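PDB 4HBK: aldo-keto reductase family 1, member B4 (Aldose reductase) from Schistosoma japonicum, which probably catalyses the NADPH-dependent reduction of aldose sugars and other aldehydes to the corresponding alcohols. Local coordinates for residues T237-A242 against I287-S292; I218-P223 against Q275-Y280; I71-L76 against E300-F305; K39-R44 against K210-Q215. All blocks are in the same frame, centred on the assembly; numbering follows the deposited sequence.

Contact 1 (T237-A242 against I287-S292)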
# COMPACT_ATOMS: atom_id res chain seq x y z
N THR A 237 -4.95 -9.38 -5.44
CA THR A 237 -5.76 -8.21 -5.14
C THR A 237 -4.85 -7.00 -5.31
O THR A 237 -3.62 -7.13 -5.26
CB THR A 237 -6.28 -8.21 -3.71
OG1 THR A 237 -5.17 -8.11 -2.81
CG2 THR A 237 -7.09 -9.48 -3.43
N VAL A 238 -5.45 -5.84 -5.51
CA VAL A 238 -4.68 -4.66 -5.84
C VAL A 238 -5.06 -3.51 -4.94
O VAL A 238 -6.23 -3.21 -4.76
CB VAL A 238 -4.88 -4.24 -7.30
CG1 VAL A 238 -4.01 -3.03 -7.63
CG2 VAL A 238 -4.55 -5.41 -8.24
N THR A 239 -4.05 -2.85 -4.38
CA THR A 239 -4.27 -1.74 -3.49
C THR A 239 -3.81 -0.47 -4.17
O THR A 239 -2.73 -0.43 -4.77
CB THR A 239 -3.49 -1.92 -2.17
OG1 THR A 239 -4.03 -3.04 -1.46
CG2 THR A 239 -3.57 -0.66 -1.30
N ALA A 240 -4.63 0.57 -4.07
CA ALA A 240 -4.29 1.84 -4.66
C ALA A 240 -3.64 2.69 -3.61
O ALA A 240 -4.26 3.00 -2.60
CB ALA A 240 -5.54 2.53 -5.17
N TYR A 241 -2.39 3.07 -3.82
CA TYR A 241 -1.83 4.07 -2.95
C TYR A 241 -1.93 5.45 -3.61
O TYR A 241 -2.15 5.56 -4.82
CB TYR A 241 -0.43 3.71 -2.45
CG TYR A 241 0.75 3.90 -3.38
CD1 TYR A 241 1.21 5.17 -3.71
CD2 TYR A 241 1.46 2.80 -3.85
CE1 TYR A 241 2.34 5.34 -4.54
CE2 TYR A 241 2.57 2.95 -4.67
CZ TYR A 241 3.00 4.21 -5.01
OH TYR A 241 4.11 4.32 -5.82
N ALA A 242 -1.81 6.49 -2.79
CA ALA A 242 -2.07 7.86 -3.25
C ALA A 242 -3.38 7.92 -4.01
O ALA A 242 -3.42 8.45 -5.13
CB ALA A 242 -0.92 8.35 -4.12
N ILE A 287 -8.52 -2.11 -3.13
CA ILE A 287 -8.39 -1.66 -1.75
C ILE A 287 -7.88 -0.24 -1.83
O ILE A 287 -7.20 0.11 -2.78
CB ILE A 287 -7.37 -2.52 -0.98
CG1 ILE A 287 -7.86 -3.98 -0.87
CG2 ILE A 287 -7.10 -1.94 0.38
CD1 ILE A 287 -7.15 -4.94 -1.81
N VAL A 288 -8.21 0.61 -0.86
CA VAL A 288 -7.64 1.95 -0.85
C VAL A 288 -7.02 2.28 0.50
O VAL A 288 -7.57 1.92 1.54
CB VAL A 288 -8.68 3.04 -1.25
CG1 VAL A 288 -9.22 2.77 -2.66
CG2 VAL A 288 -9.82 3.11 -0.23
N VAL A 289 -5.88 2.97 0.48
CA VAL A 289 -5.19 3.34 1.71
C VAL A 289 -4.84 4.84 1.69
O VAL A 289 -3.67 5.21 1.68
CB VAL A 289 -3.93 2.45 1.95
CG1 VAL A 289 -4.34 1.00 2.23
CG2 VAL A 289 -2.99 2.50 0.76
N PRO A 290 -5.87 5.70 1.71
CA PRO A 290 -5.65 7.15 1.72
C PRO A 290 -4.87 7.58 2.95
O PRO A 290 -5.23 7.18 4.07
CB PRO A 290 -7.07 7.72 1.77
CG PRO A 290 -7.88 6.65 2.41
CD PRO A 290 -7.30 5.37 1.86
N LYS A 291 -3.81 8.35 2.75
CA LYS A 291 -2.97 8.86 3.84
C LYS A 291 -3.57 10.13 4.45
O LYS A 291 -3.96 11.05 3.73
CB LYS A 291 -1.57 9.19 3.31
CG LYS A 291 -0.88 8.04 2.61
CD LYS A 291 0.47 8.46 2.00
CE LYS A 291 1.19 7.28 1.34
NZ LYS A 291 2.22 6.69 2.24
N SER A 292 -3.64 10.19 5.77
CA SER A 292 -4.02 11.43 6.42
C SER A 292 -3.66 11.43 7.90
O SER A 292 -3.64 10.39 8.55
CB SER A 292 -5.51 11.70 6.25
OG SER A 292 -5.83 12.97 6.77
O HOH W 1 -1.33 5.95 0.31
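A240 and V238 of one strand each exchange a backbone hydrogen bond with I287 of the next. A240 N donates to I287 O (2.9 Å) along a nearly straight line, 174° at the hydrogen, and I287 N donates to V238 O (3.0 Å). This alternation on both sides of one residue is the signature of a parallel ladder. Beyond it the strands part: V289 N reaches A240 O only through a weak bond of 3.5 Å, and a water then bridges A242 N and V289 O. T239 and I287 share the face that looks into the (β/α)8 barrel. T239 OG1, held by N213, sits 3.4 Å from I287 CB, while I287 CD1 reaches back to T237 OG1 (3.9 Å), a hydroxyl likewise bonded to N213. A chi1 of -66° lays T239 OG1 beside its own backbone N and sends CG2 the other way, where it meets V289 CG2 (3.8 Å) with the two side chains nearly at right angles. K291 NZ bonds to the hydroxyl of Y82, the predicted proton donor. On the outer face A240 and V288 lie under L281 of helix 273-283, with L278 also on V288, and strand 213-217 flanks 237-241 along its other edge.

Contact 2 (I218-P223 against Q275-Y280)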
# COMPACT_ATOMS: atom_id res chain seq x y z
N ILE A 218 -2.58 4.41 -7.87
CA ILE A 218 -3.81 4.38 -8.64
C ILE A 218 -4.76 5.50 -8.18
O ILE A 218 -5.05 5.66 -6.98
CB ILE A 218 -4.54 3.02 -8.52
CG1 ILE A 218 -3.56 1.85 -8.65
CG2 ILE A 218 -5.64 2.89 -9.58
CD1 ILE A 218 -4.23 0.49 -8.43
N HIS A 219 -5.23 6.29 -9.14
CA HIS A 219 -6.21 7.33 -8.87
C HIS A 219 -6.76 7.85 -10.19
O HIS A 219 -6.29 7.46 -11.27
CB HIS A 219 -5.59 8.46 -8.04
CG HIS A 219 -4.31 8.97 -8.61
ND1 HIS A 219 -4.27 9.90 -9.62
CD2 HIS A 219 -3.02 8.64 -8.34
CE1 HIS A 219 -3.01 10.15 -9.93
NE2 HIS A 219 -2.23 9.40 -9.18
N ALA A 220 -7.75 8.72 -10.11
CA ALA A 220 -8.46 9.15 -11.31
C ALA A 220 -7.53 9.81 -12.33
O ALA A 220 -7.84 9.81 -13.51
CB ALA A 220 -9.62 10.07 -10.95
N ASN A 221 -6.41 10.36 -11.88
CA ASN A 221 -5.46 11.00 -12.79
C ASN A 221 -4.35 10.06 -13.22
O ASN A 221 -3.46 10.45 -13.98
CB ASN A 221 -4.86 12.28 -12.18
CG ASN A 221 -5.57 13.54 -12.65
OD1 ASN A 221 -6.40 13.51 -13.57
ND2 ASN A 221 -5.23 14.67 -12.03
N PHE A 222 -4.40 8.83 -12.71
CA PHE A 222 -3.51 7.77 -13.17
C PHE A 222 -4.13 6.40 -12.93
O PHE A 222 -3.85 5.74 -11.92
CB PHE A 222 -2.14 7.86 -12.50
CG PHE A 222 -1.11 7.00 -13.16
CD1 PHE A 222 -0.66 7.30 -14.44
CD2 PHE A 222 -0.60 5.89 -12.52
CE1 PHE A 222 0.29 6.49 -15.06
CE2 PHE A 222 0.34 5.09 -13.13
CZ PHE A 222 0.79 5.39 -14.41
N PRO A 223 -5.01 5.97 -13.84
CA PRO A 223 -5.86 4.81 -13.56
C PRO A 223 -5.09 3.49 -13.54
O PRO A 223 -5.59 2.53 -12.95
CB PRO A 223 -6.89 4.84 -14.70
CG PRO A 223 -6.80 6.23 -15.29
CD PRO A 223 -5.36 6.61 -15.12
N GLN A 275 -14.51 11.63 -1.46
CA GLN A 275 -15.38 10.47 -1.35
C GLN A 275 -15.72 9.87 -2.73
O GLN A 275 -15.80 8.64 -2.88
CB GLN A 275 -16.64 10.84 -0.55
CG GLN A 275 -16.38 10.87 0.95
CD GLN A 275 -17.42 11.67 1.73
OE1 GLN A 275 -18.38 12.18 1.17
NE2 GLN A 275 -17.23 11.76 3.05
N VAL A 276 -15.90 10.73 -3.73
CA VAL A 276 -16.11 10.26 -5.09
C VAL A 276 -14.86 9.58 -5.64
O VAL A 276 -14.95 8.53 -6.27
CB VAL A 276 -16.52 11.41 -6.03
CG1 VAL A 276 -16.46 10.95 -7.48
CG2 VAL A 276 -17.90 11.91 -5.68
N LEU A 277 -13.69 10.19 -5.39
CA LEU A 277 -12.42 9.64 -5.87
C LEU A 277 -12.13 8.24 -5.31
O LEU A 277 -11.62 7.36 -6.02
CB LEU A 277 -11.26 10.60 -5.56
CG LEU A 277 -11.29 11.94 -6.32
CD1 LEU A 277 -10.25 12.93 -5.82
CD2 LEU A 277 -11.09 11.69 -7.82
N LEU A 278 -12.43 8.04 -4.04
CA LEU A 278 -12.25 6.74 -3.41
C LEU A 278 -13.29 5.71 -3.88
O LEU A 278 -12.95 4.55 -4.12
CB LEU A 278 -12.31 6.87 -1.89
CG LEU A 278 -11.16 7.68 -1.27
CD1 LEU A 278 -11.39 7.92 0.19
CD2 LEU A 278 -9.86 6.92 -1.47
N ARG A 279 -14.54 6.13 -4.03
CA ARG A 279 -15.59 5.22 -4.48
C ARG A 279 -15.25 4.73 -5.88
O ARG A 279 -15.53 3.58 -6.23
CB ARG A 279 -16.95 5.90 -4.50
CG ARG A 279 -18.09 4.96 -4.83
CD ARG A 279 -18.44 4.08 -3.64
NE ARG A 279 -19.16 2.90 -4.08
CZ ARG A 279 -19.53 1.90 -3.28
NH1 ARG A 279 -19.24 1.94 -1.98
NH2 ARG A 279 -20.19 0.86 -3.79
N TYR A 280 -14.66 5.61 -6.68
CA TYR A 280 -14.25 5.28 -8.03
C TYR A 280 -13.30 4.08 -8.00
O TYR A 280 -13.45 3.13 -8.78
CB TYR A 280 -13.57 6.50 -8.68
CG TYR A 280 -12.60 6.13 -9.79
CD1 TYR A 280 -13.07 5.73 -11.03
CD2 TYR A 280 -11.23 6.18 -9.59
CE1 TYR A 280 -12.20 5.39 -12.05
CE2 TYR A 280 -10.35 5.84 -10.60
CZ TYR A 280 -10.84 5.44 -11.82
OH TYR A 280 -9.98 5.09 -12.85
O HOH W 2 -9.17 8.31 -7.39
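A220 meets helix 273-283 through two side chains one turn apart, at a place where the loop following strand 213-217 of the (β/α)8 barrel packs on an outer helix. Its CB touches L277 CD2 (3.8 Å), and its CA lies 3.9 Å from Y280 CE2, approaching the ring obliquely. Farther along the same ring, the Y280 hydroxyl reaches P223, with OH 3.6 Å from CB. With CG roughly opposite its backbone N (chi1 155°), the Y280 ring extends from the helix toward A220 and P223. Where the backbones stay apart, a water joins them, accepting from A220 N (3.1 Å) and donating to L277 O (3.0 Å). L277 O also lies in the plane of the Y280 ring, at its edge. A second shell fixes these groups: N318 on helix 311-319 bonds to Y280 OH, M314 and L317 pack on the ring, and S321 OG bonds to A220 O. The loop holds its own shape with a type I turn from H219 to F222. Within it, N221 N makes a weak bond to H219 ND1, whereas H219 NE2 pairs with E217, and F222 N closes the turn on H219 O at 2.7 Å.

Contact 3 (I71-L76 against E300-F305)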
# COMPACT_ATOMS: atom_id res chain seq x y z
N ILE A 71 -13.15 5.76 14.39
CA ILE A 71 -14.06 5.99 13.28
C ILE A 71 -14.59 4.66 12.68
O ILE A 71 -15.72 4.59 12.24
CB ILE A 71 -13.36 6.87 12.20
CG1 ILE A 71 -13.35 8.33 12.68
CG2 ILE A 71 -14.04 6.75 10.84
CD1 ILE A 71 -12.32 9.19 11.98
N GLY A 72 -13.77 3.62 12.69
CA GLY A 72 -14.21 2.35 12.15
C GLY A 72 -13.19 1.62 11.28
O GLY A 72 -13.38 0.46 10.98
N TYR A 73 -12.12 2.29 10.86
CA TYR A 73 -11.07 1.63 10.09
C TYR A 73 -10.59 0.36 10.81
O TYR A 73 -10.42 0.37 12.03
CB TYR A 73 -9.85 2.55 9.94
CG TYR A 73 -9.99 3.76 9.03
CD1 TYR A 73 -10.68 4.89 9.44
CD2 TYR A 73 -9.34 3.79 7.79
CE1 TYR A 73 -10.78 6.01 8.62
CE2 TYR A 73 -9.43 4.91 6.96
CZ TYR A 73 -10.14 6.01 7.39
OH TYR A 73 -10.23 7.12 6.59
N ARG A 74 -10.34 -0.71 10.05
CA ARG A 74 -9.87 -1.97 10.62
C ARG A 74 -8.64 -2.49 9.85
O ARG A 74 -8.35 -3.69 9.82
CB ARG A 74 -11.00 -3.02 10.63
CG ARG A 74 -12.17 -2.69 11.59
CD ARG A 74 -11.69 -2.67 13.04
NE ARG A 74 -12.75 -2.34 14.00
CZ ARG A 74 -12.98 -1.12 14.48
NH1 ARG A 74 -12.24 -0.09 14.09
NH2 ARG A 74 -13.96 -0.93 15.36
N HIS A 75 -7.92 -1.56 9.25
CA HIS A 75 -6.83 -1.89 8.35
C HIS A 75 -5.84 -0.73 8.42
O HIS A 75 -6.24 0.42 8.23
CB HIS A 75 -7.39 -2.06 6.94
CG HIS A 75 -6.36 -2.21 5.86
ND1 HIS A 75 -6.70 -2.56 4.57
CD2 HIS A 75 -5.02 -2.02 5.87
CE1 HIS A 75 -5.60 -2.61 3.83
NE2 HIS A 75 -4.57 -2.28 4.59
N LEU A 76 -4.58 -1.02 8.74
CA LEU A 76 -3.55 0.03 8.79
C LEU A 76 -2.42 -0.34 7.86
O LEU A 76 -1.94 -1.47 7.90
CB LEU A 76 -2.98 0.22 10.21
CG LEU A 76 -3.97 0.34 11.37
CD1 LEU A 76 -3.23 0.24 12.72
CD2 LEU A 76 -4.72 1.64 11.28
N GLU A 300 -13.89 11.78 6.90
CA GLU A 300 -14.49 11.92 5.57
C GLU A 300 -14.15 10.73 4.65
O GLU A 300 -15.02 10.17 3.99
CB GLU A 300 -14.05 13.25 4.96
CG GLU A 300 -14.20 13.35 3.46
CD GLU A 300 -13.74 14.72 2.91
OE1 GLU A 300 -13.48 15.65 3.71
OE2 GLU A 300 -13.64 14.85 1.67
N ASN A 301 -12.88 10.35 4.61
CA ASN A 301 -12.43 9.26 3.73
C ASN A 301 -13.18 7.95 3.97
O ASN A 301 -13.27 7.10 3.08
CB ASN A 301 -10.92 9.02 3.86
CG ASN A 301 -10.09 10.16 3.28
OD1 ASN A 301 -10.61 10.99 2.53
ND2 ASN A 301 -8.81 10.20 3.61
N PHE A 302 -13.71 7.78 5.18
CA PHE A 302 -14.32 6.51 5.55
C PHE A 302 -15.80 6.44 5.14
O PHE A 302 -16.37 5.35 5.09
CB PHE A 302 -14.17 6.27 7.06
CG PHE A 302 -14.50 4.87 7.51
CD1 PHE A 302 -13.63 3.81 7.25
CD2 PHE A 302 -15.66 4.61 8.23
CE1 PHE A 302 -13.93 2.51 7.67
CE2 PHE A 302 -15.96 3.32 8.67
CZ PHE A 302 -15.10 2.27 8.38
N GLN A 303 -16.42 7.58 4.85
CA GLN A 303 -17.85 7.57 4.53
C GLN A 303 -18.07 7.36 3.04
O GLN A 303 -18.56 8.25 2.34
CB GLN A 303 -18.52 8.87 4.98
CG GLN A 303 -18.00 9.47 6.29
CD GLN A 303 -18.13 8.52 7.47
OE1 GLN A 303 -19.10 7.76 7.58
NE2 GLN A 303 -17.15 8.55 8.36
N VAL A 304 -17.71 6.19 2.54
CA VAL A 304 -17.76 5.92 1.11
C VAL A 304 -18.55 4.66 0.78
O VAL A 304 -18.37 4.08 -0.30
CB VAL A 304 -16.34 5.76 0.53
CG1 VAL A 304 -15.60 7.09 0.55
CG2 VAL A 304 -15.56 4.71 1.32
N PHE A 305 -19.40 4.21 1.69
CA PHE A 305 -20.09 2.93 1.53
C PHE A 305 -21.61 3.06 1.46
O PHE A 305 -22.31 2.07 1.67
CB PHE A 305 -19.71 1.96 2.65
CG PHE A 305 -18.26 1.61 2.68
CD1 PHE A 305 -17.71 0.80 1.70
CD2 PHE A 305 -17.43 2.10 3.68
CE1 PHE A 305 -16.36 0.48 1.73
CE2 PHE A 305 -16.09 1.79 3.71
CZ PHE A 305 -15.55 0.98 2.73
O HOH W 3 -17.64 6.61 10.95
O HOH W 4 -7.66 8.34 5.61
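Y73 OH, which rests 3.4 Å from N301 CB, is gripped twice: it donates to I298 O, and it accepts from a water, 3.0 Å away, that in turn accepts from N301 ND2. The contact ties the turn leading from helix 60-71 into strand 75-77 of the (β/α)8 barrel to the end of helix 295-302. F302 carries most of the packing. Its CD1 stands 3.8 Å over the centre of one face of the Y73 ring; the two planes are inclined by 34°. With CG opposite its backbone N (chi1 -168°), F302 extends along the turn, with I71 and Y73 both on one side of its ring. I71 CG2 comes to 3.7 Å from F302 CD2. The far end of the ring lies against bare backbone, with F302 CZ 3.5 Å from G72 C. G72 takes a positive phi, 137°, as the helix ends, and having no side chain it leaves that room to the phenyl ring. At the outer margin a water donates to I71 O and accepts from Q303 NE2, an amide nitrogen that also bonds to E299 O. Within the turn, R74 NH1 donates to Y73 O at 2.8 Å, from well above the carbonyl plane.

Contact 4 (K39-R44 against K210-Q215)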
# COMPACT_ATOMS: atom_id res chain seq x y z
N LYS A 39 -11.51 -10.96 -0.83
CA LYS A 39 -10.97 -12.29 -0.57
C LYS A 39 -9.71 -12.50 -1.39
O LYS A 39 -9.70 -12.30 -2.61
CB LYS A 39 -12.00 -13.35 -0.95
CG LYS A 39 -11.73 -14.74 -0.40
CD LYS A 39 -12.65 -15.74 -1.11
CE LYS A 39 -13.06 -16.90 -0.23
NZ LYS A 39 -14.10 -17.72 -0.90
N MET A 40 -8.65 -12.94 -0.73
CA MET A 40 -7.37 -13.06 -1.41
C MET A 40 -7.15 -14.49 -1.88
O MET A 40 -7.88 -15.39 -1.51
CB MET A 40 -6.24 -12.58 -0.50
CG MET A 40 -6.31 -11.08 -0.18
SD MET A 40 -4.90 -10.49 0.79
CE MET A 40 -5.13 -11.40 2.30
N ASN A 41 -6.13 -14.70 -2.71
CA ASN A 41 -5.94 -16.03 -3.28
C ASN A 41 -5.57 -17.12 -2.27
O ASN A 41 -5.54 -18.30 -2.62
CB ASN A 41 -4.96 -16.00 -4.46
CG ASN A 41 -3.62 -15.41 -4.08
OD1 ASN A 41 -3.30 -15.23 -2.90
ND2 ASN A 41 -2.81 -15.11 -5.08
N ASN A 42 -5.28 -16.73 -1.03
CA ASN A 42 -4.96 -17.72 -0.00
C ASN A 42 -6.12 -17.95 0.96
O ASN A 42 -5.95 -18.57 2.01
CB ASN A 42 -3.71 -17.32 0.77
CG ASN A 42 -3.89 -16.01 1.53
OD1 ASN A 42 -4.98 -15.45 1.55
ND2 ASN A 42 -2.82 -15.53 2.17
N GLY A 43 -7.29 -17.44 0.62
CA GLY A 43 -8.47 -17.66 1.43
C GLY A 43 -8.72 -16.57 2.46
O GLY A 43 -9.84 -16.44 2.95
N ARG A 44 -7.69 -15.79 2.78
CA ARG A 44 -7.84 -14.72 3.77
C ARG A 44 -8.48 -13.46 3.16
O ARG A 44 -8.48 -13.29 1.93
CB ARG A 44 -6.49 -14.40 4.41
CG ARG A 44 -5.81 -15.62 5.02
CD ARG A 44 -4.45 -15.28 5.60
NE ARG A 44 -3.73 -16.47 6.03
CZ ARG A 44 -3.84 -17.02 7.23
NH1 ARG A 44 -4.66 -16.47 8.13
NH2 ARG A 44 -3.13 -18.10 7.55
N LYS A 210 2.22 -17.72 -3.78
CA LYS A 210 1.92 -16.60 -4.65
C LYS A 210 1.75 -15.30 -3.87
O LYS A 210 1.29 -15.29 -2.73
CB LYS A 210 0.68 -16.89 -5.50
CG LYS A 210 0.91 -18.04 -6.47
CD LYS A 210 0.00 -17.97 -7.69
CE LYS A 210 -1.26 -18.77 -7.51
NZ LYS A 210 -1.83 -19.21 -8.83
N PRO A 211 2.15 -14.19 -4.48
CA PRO A 211 1.84 -12.89 -3.88
C PRO A 211 0.33 -12.79 -3.76
O PRO A 211 -0.37 -13.26 -4.67
CB PRO A 211 2.38 -11.89 -4.92
CG PRO A 211 2.65 -12.72 -6.19
CD PRO A 211 2.96 -14.08 -5.70
N ALA A 212 -0.16 -12.23 -2.65
CA ALA A 212 -1.59 -12.07 -2.42
C ALA A 212 -2.07 -10.68 -2.80
O ALA A 212 -3.27 -10.44 -2.99
CB ALA A 212 -1.92 -12.33 -0.96
N ASN A 213 -1.14 -9.74 -2.90
CA ASN A 213 -1.52 -8.35 -3.08
C ASN A 213 -0.44 -7.54 -3.80
O ASN A 213 0.75 -7.81 -3.64
CB ASN A 213 -1.85 -7.74 -1.71
CG ASN A 213 -2.14 -6.26 -1.78
OD1 ASN A 213 -1.28 -5.44 -1.45
ND2 ASN A 213 -3.35 -5.90 -2.20
N LEU A 214 -0.88 -6.58 -4.60
CA LEU A 214 0.02 -5.66 -5.29
C LEU A 214 -0.44 -4.27 -4.89
O LEU A 214 -1.64 -3.97 -4.98
CB LEU A 214 -0.09 -5.83 -6.81
CG LEU A 214 0.63 -4.80 -7.68
CD1 LEU A 214 2.14 -4.93 -7.59
CD2 LEU A 214 0.17 -4.88 -9.15
N GLN A 215 0.49 -3.44 -4.43
CA GLN A 215 0.17 -2.06 -4.07
C GLN A 215 0.90 -1.15 -5.04
O GLN A 215 2.11 -1.25 -5.20
CB GLN A 215 0.56 -1.74 -2.61
CG GLN A 215 0.22 -0.29 -2.19
CD GLN A 215 0.50 0.03 -0.71
OE1 GLN A 215 1.16 1.01 -0.40
NE2 GLN A 215 -0.04 -0.79 0.20
O HOH W 5 -5.06 -12.52 -3.82
O HOH W 6 -1.23 -16.41 -1.87
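N41 and A212 form the close part of this contact, where the turn of residues 40-43 presses on the chain just ahead of strand 213-217. N41 ND2 donates to P211 O (3.1 Å, 159° at the hydrogen), with the acceptor near the plane of the amide. A chi1 of 56° tucks N41 CG between its own backbone N and carbonyl carbon, which directs the amide across to the other segment. The methyl of A212 then fits between two groups, N41 OD1 at 3.8 Å and M40 SD at 3.9 Å. Alongside, a water accepts from N41 N (2.7 Å) and donates to A212 O (2.9 Å), so these two backbone atoms pair through it.

Toward solvent the fit slackens. K210 touches through CB alone, 3.9 Å from N41 ND2, and its exposed chain bends at chi3. A second water stands near N41 OD1 and K210 O. N42, also exposed, spends its OD1 on the backbone N of R44, an Asx turn that stiffens the loop, and its ND2 on S189. G43 N donates to M40 O (3.0 Å) to close the type I turn, and M40 N to R44 O joins the arms. The turn joins strands 38-39 and 45-46, the N-terminal β-hairpin that in aldo-keto reductases covers the bottom of the (β/α)8 barrel, at the N-terminal ends of its strands.

From the N terminus, residues 39-44 open contact 4 and 71-76 open contact 3 before 210-215 close contact 4, so these two loops cross. Contact 2 starts at 218-223, almost directly after contact 4 has closed, and contact 1 at 237-242; 275-280 and then 287-292 close them in that order, so they cross as well. Both are nested in the long loop that 300-305 close for contact 3. Contact 1 joins the seventh and eighth strands, contact 4 sets the hairpin on the barrel floor, and contacts 2 and 3 bind outer helices to loops. Direct touches link contact 1 to each of the others: Y241 to I218, P290 to N301, and T239 to L214.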